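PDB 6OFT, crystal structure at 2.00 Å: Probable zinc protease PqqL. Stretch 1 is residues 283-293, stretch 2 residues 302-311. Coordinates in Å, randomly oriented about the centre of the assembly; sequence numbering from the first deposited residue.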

# COMPACT_ATOMS: atom_id res chain seq x y z
N LEU A 283 4.49 18.93 -0.71
CA LEU A 283 3.53 19.60 -1.60
C LEU A 283 2.11 19.20 -1.21
O LEU A 283 1.23 20.06 -1.13
CB LEU A 283 3.79 19.28 -3.08
CG LEU A 283 4.88 20.09 -3.79
CD1 LEU A 283 5.06 19.61 -5.19
CD2 LEU A 283 4.58 21.60 -3.80
N VAL A 284 1.91 17.90 -0.91
CA VAL A 284 0.65 17.28 -0.48
C VAL A 284 0.25 17.89 0.87
O VAL A 284 -0.87 18.40 1.00
CB VAL A 284 0.79 15.71 -0.46
CG1 VAL A 284 -0.20 15.05 0.50
CG2 VAL A 284 0.66 15.13 -1.86
N GLN A 285 1.17 17.90 1.85
CA GLN A 285 0.90 18.46 3.17
C GLN A 285 0.58 19.96 3.13
O GLN A 285 -0.34 20.39 3.82
CB GLN A 285 2.05 18.19 4.17
CG GLN A 285 1.70 18.67 5.59
CD GLN A 285 2.63 18.19 6.67
OE1 GLN A 285 3.46 17.31 6.46
NE2 GLN A 285 2.49 18.76 7.87
N LEU A 286 1.33 20.74 2.34
CA LEU A 286 1.12 22.18 2.23
C LEU A 286 -0.27 22.50 1.68
O LEU A 286 -0.94 23.39 2.21
CB LEU A 286 2.23 22.83 1.40
CG LEU A 286 3.59 23.01 2.09
CD1 LEU A 286 4.69 23.13 1.06
CD2 LEU A 286 3.60 24.23 3.00
N PHE A 287 -0.74 21.72 0.68
CA PHE A 287 -2.08 21.85 0.11
C PHE A 287 -3.12 21.63 1.23
O PHE A 287 -4.01 22.45 1.41
CB PHE A 287 -2.29 20.82 -1.02
CG PHE A 287 -3.65 20.93 -1.67
CD1 PHE A 287 -4.76 20.27 -1.13
CD2 PHE A 287 -3.83 21.68 -2.82
CE1 PHE A 287 -6.01 20.35 -1.75
CE2 PHE A 287 -5.09 21.78 -3.43
CZ PHE A 287 -6.16 21.11 -2.88
N ASN A 288 -2.97 20.51 1.98
CA ASN A 288 -3.82 20.10 3.10
C ASN A 288 -3.89 21.18 4.16
O ASN A 288 -4.97 21.51 4.63
CB ASN A 288 -3.32 18.77 3.72
CG ASN A 288 -3.58 17.60 2.81
OD1 ASN A 288 -4.35 17.70 1.88
ND2 ASN A 288 -2.94 16.45 3.07
N GLN A 289 -2.71 21.71 4.54
CA GLN A 289 -2.51 22.78 5.53
C GLN A 289 -3.32 24.01 5.11
O GLN A 289 -4.19 24.44 5.86
CB GLN A 289 -1.00 23.09 5.69
CG GLN A 289 -0.66 24.24 6.64
CD GLN A 289 0.81 24.30 6.99
OE1 GLN A 289 1.58 25.09 6.43
NE2 GLN A 289 1.23 23.48 7.95
N ARG A 290 -3.10 24.52 3.87
CA ARG A 290 -3.82 25.70 3.37
C ARG A 290 -5.32 25.52 3.37
O ARG A 290 -6.01 26.39 3.89
CB ARG A 290 -3.31 26.16 2.00
CG ARG A 290 -3.55 27.65 1.82
CD ARG A 290 -3.04 28.17 0.51
NE ARG A 290 -1.61 28.47 0.57
CZ ARG A 290 -0.91 28.88 -0.47
NH1 ARG A 290 -1.50 29.06 -1.64
NH2 ARG A 290 0.39 29.12 -0.35
N LEU A 291 -5.84 24.39 2.85
CA LEU A 291 -7.27 24.11 2.83
C LEU A 291 -7.88 24.09 4.24
O LEU A 291 -8.94 24.69 4.45
CB LEU A 291 -7.59 22.81 2.07
CG LEU A 291 -9.08 22.51 1.81
CD1 LEU A 291 -9.71 23.55 0.89
CD2 LEU A 291 -9.26 21.13 1.23
N GLN A 292 -7.21 23.41 5.20
CA GLN A 292 -7.66 23.32 6.59
C GLN A 292 -7.64 24.67 7.30
O GLN A 292 -8.50 24.92 8.13
CB GLN A 292 -6.85 22.28 7.38
CG GLN A 292 -7.27 20.83 7.10
CD GLN A 292 -8.74 20.57 7.37
OE1 GLN A 292 -9.52 20.29 6.45
NE2 GLN A 292 -9.15 20.65 8.64
N GLU A 293 -6.66 25.55 6.95
CA GLU A 293 -6.52 26.89 7.52
C GLU A 293 -7.67 27.77 7.03
O GLU A 293 -8.23 28.54 7.81
CB GLU A 293 -5.18 27.52 7.11
CG GLU A 293 -3.94 26.96 7.79
CD GLU A 293 -2.60 27.31 7.16
OE1 GLU A 293 -2.54 27.56 5.93
OE2 GLU A 293 -1.59 27.32 7.90
N THR A 302 -18.76 26.91 2.32
CA THR A 302 -19.46 26.45 1.11
C THR A 302 -19.08 24.99 0.77
O THR A 302 -19.69 24.39 -0.11
CB THR A 302 -19.14 27.38 -0.08
OG1 THR A 302 -17.72 27.52 -0.22
CG2 THR A 302 -19.80 28.75 0.04
N ILE A 303 -18.04 24.44 1.46
CA ILE A 303 -17.51 23.08 1.31
C ILE A 303 -17.39 22.39 2.68
O ILE A 303 -17.30 23.08 3.70
CB ILE A 303 -16.15 23.06 0.52
CG1 ILE A 303 -15.04 23.83 1.27
CG2 ILE A 303 -16.32 23.55 -0.92
CD1 ILE A 303 -13.63 23.36 0.99
N SER A 304 -17.36 21.03 2.71
CA SER A 304 -17.26 20.29 3.97
C SER A 304 -15.82 20.01 4.40
O SER A 304 -15.49 20.12 5.58
CB SER A 304 -18.10 19.02 3.93
OG SER A 304 -17.53 17.99 3.13
N GLY A 305 -14.97 19.67 3.43
CA GLY A 305 -13.57 19.38 3.67
C GLY A 305 -12.83 19.07 2.38
O GLY A 305 -13.24 19.51 1.30
N GLY A 306 -11.75 18.31 2.51
CA GLY A 306 -10.94 17.91 1.37
C GLY A 306 -9.55 17.48 1.77
O GLY A 306 -9.14 17.69 2.92
N THR A 307 -8.82 16.86 0.82
CA THR A 307 -7.46 16.35 1.03
C THR A 307 -6.63 16.25 -0.26
O THR A 307 -7.17 16.26 -1.36
CB THR A 307 -7.50 14.99 1.80
OG1 THR A 307 -6.20 14.69 2.29
CG2 THR A 307 -8.01 13.83 0.93
N ALA A 308 -5.33 16.13 -0.09
CA ALA A 308 -4.36 15.86 -1.13
C ALA A 308 -3.65 14.61 -0.62
O ALA A 308 -3.43 14.47 0.59
CB ALA A 308 -3.37 17.00 -1.27
N ARG A 309 -3.37 13.67 -1.52
CA ARG A 309 -2.75 12.41 -1.15
C ARG A 309 -2.02 11.80 -2.31
O ARG A 309 -2.36 12.04 -3.47
CB ARG A 309 -3.82 11.42 -0.68
CG ARG A 309 -3.53 10.78 0.67
CD ARG A 309 -4.36 9.53 0.90
NE ARG A 309 -5.79 9.82 1.03
CZ ARG A 309 -6.76 9.01 0.61
NH1 ARG A 309 -6.47 7.86 0.03
NH2 ARG A 309 -8.03 9.36 0.76
N SER A 310 -1.02 10.98 -1.99
CA SER A 310 -0.28 10.18 -2.94
C SER A 310 -0.66 8.72 -2.68
O SER A 310 -0.83 8.33 -1.53
CB SER A 310 1.23 10.39 -2.81
OG SER A 310 1.71 10.01 -1.53
N VAL A 311 -0.85 7.95 -3.74
CA VAL A 311 -1.18 6.52 -3.65
C VAL A 311 -0.34 5.73 -4.65
O VAL A 311 -0.12 6.21 -5.76
CB VAL A 311 -2.72 6.25 -3.76
CG1 VAL A 311 -3.30 6.67 -5.11
CG2 VAL A 311 -3.08 4.79 -3.44

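Helix 283-293 lies against a strand that runs almost exactly antiparallel to it: the two axes make an angle of 175° and approach to 7.2 Å, and the contact buries 397 Å² summed over both sides. The helix is held by regular i to i+4 backbone bonds, such as Asn288 N to Val284 O (3.1 Å), so the residues that meet the strand recur about once per turn: Val284, then Phe287 and Asn288, then Leu291 and Gln292. As the helix advances, its partners step back from Ala308 to Gly305, and the backbones diverge, from 5.2 Å between Val284 CA and Ala308 CA to 7.7 Å between Gln292 CA and Gly305 CA.

Leu283 makes no contact with the strand. Val284 points toward it, and its CG1 rests 3.3 Å from Ala308 O and 4.1 Å from Ala308 CB, a small branched side chain set against the smallest side chain on the strand. Gln285 points away, and Leu286 is out of reach.

Phe287, chi1 in the t well, directs its ring to the other flank of the same alanine, with CD1 3.6 Å from Ala308 CB. Ala308 also points toward the helix, and its methyl is the group that both Val284 and Phe287 touch; it has the most area covered of any residue in the contact.

Asn288 supplies the polar link. Its CA-to-CB bond points sideways, but the amide end comes nearer and reaches the backbone of Ala308 with both of its polar atoms. Ala308 N donates to Asn288 OD1 (2.7 Å, with a bent N-H...O angle of 135°), and Asn288 ND2 donates to Ala308 O (3.2 Å, 158°). One carboxamide thus pairs with both the NH and the C=O of a single strand residue. Thr307 points away overall, and its OG1 makes a weak hydrogen bond to Ala308 O (3.3 Å), so this carbonyl accepts from two side chains.

Gln289 and Arg290 are out of reach. Leu291 points toward the strand and spreads its two methyls over it: CD2 sits 3.6 Å from Gly306 CA, while CD1 meets Ile303 CD1 at 3.9 Å in an apolar contact. The bare backbone of Gly306 matters here, because an ideal CB at that position would lie only 2.8 Å from Leu291 CD2, a clash.

Gln292 closes the contact loosely, its OE1 no nearer than 4.4 Å to Gly306 O, and Glu293 is out of reach.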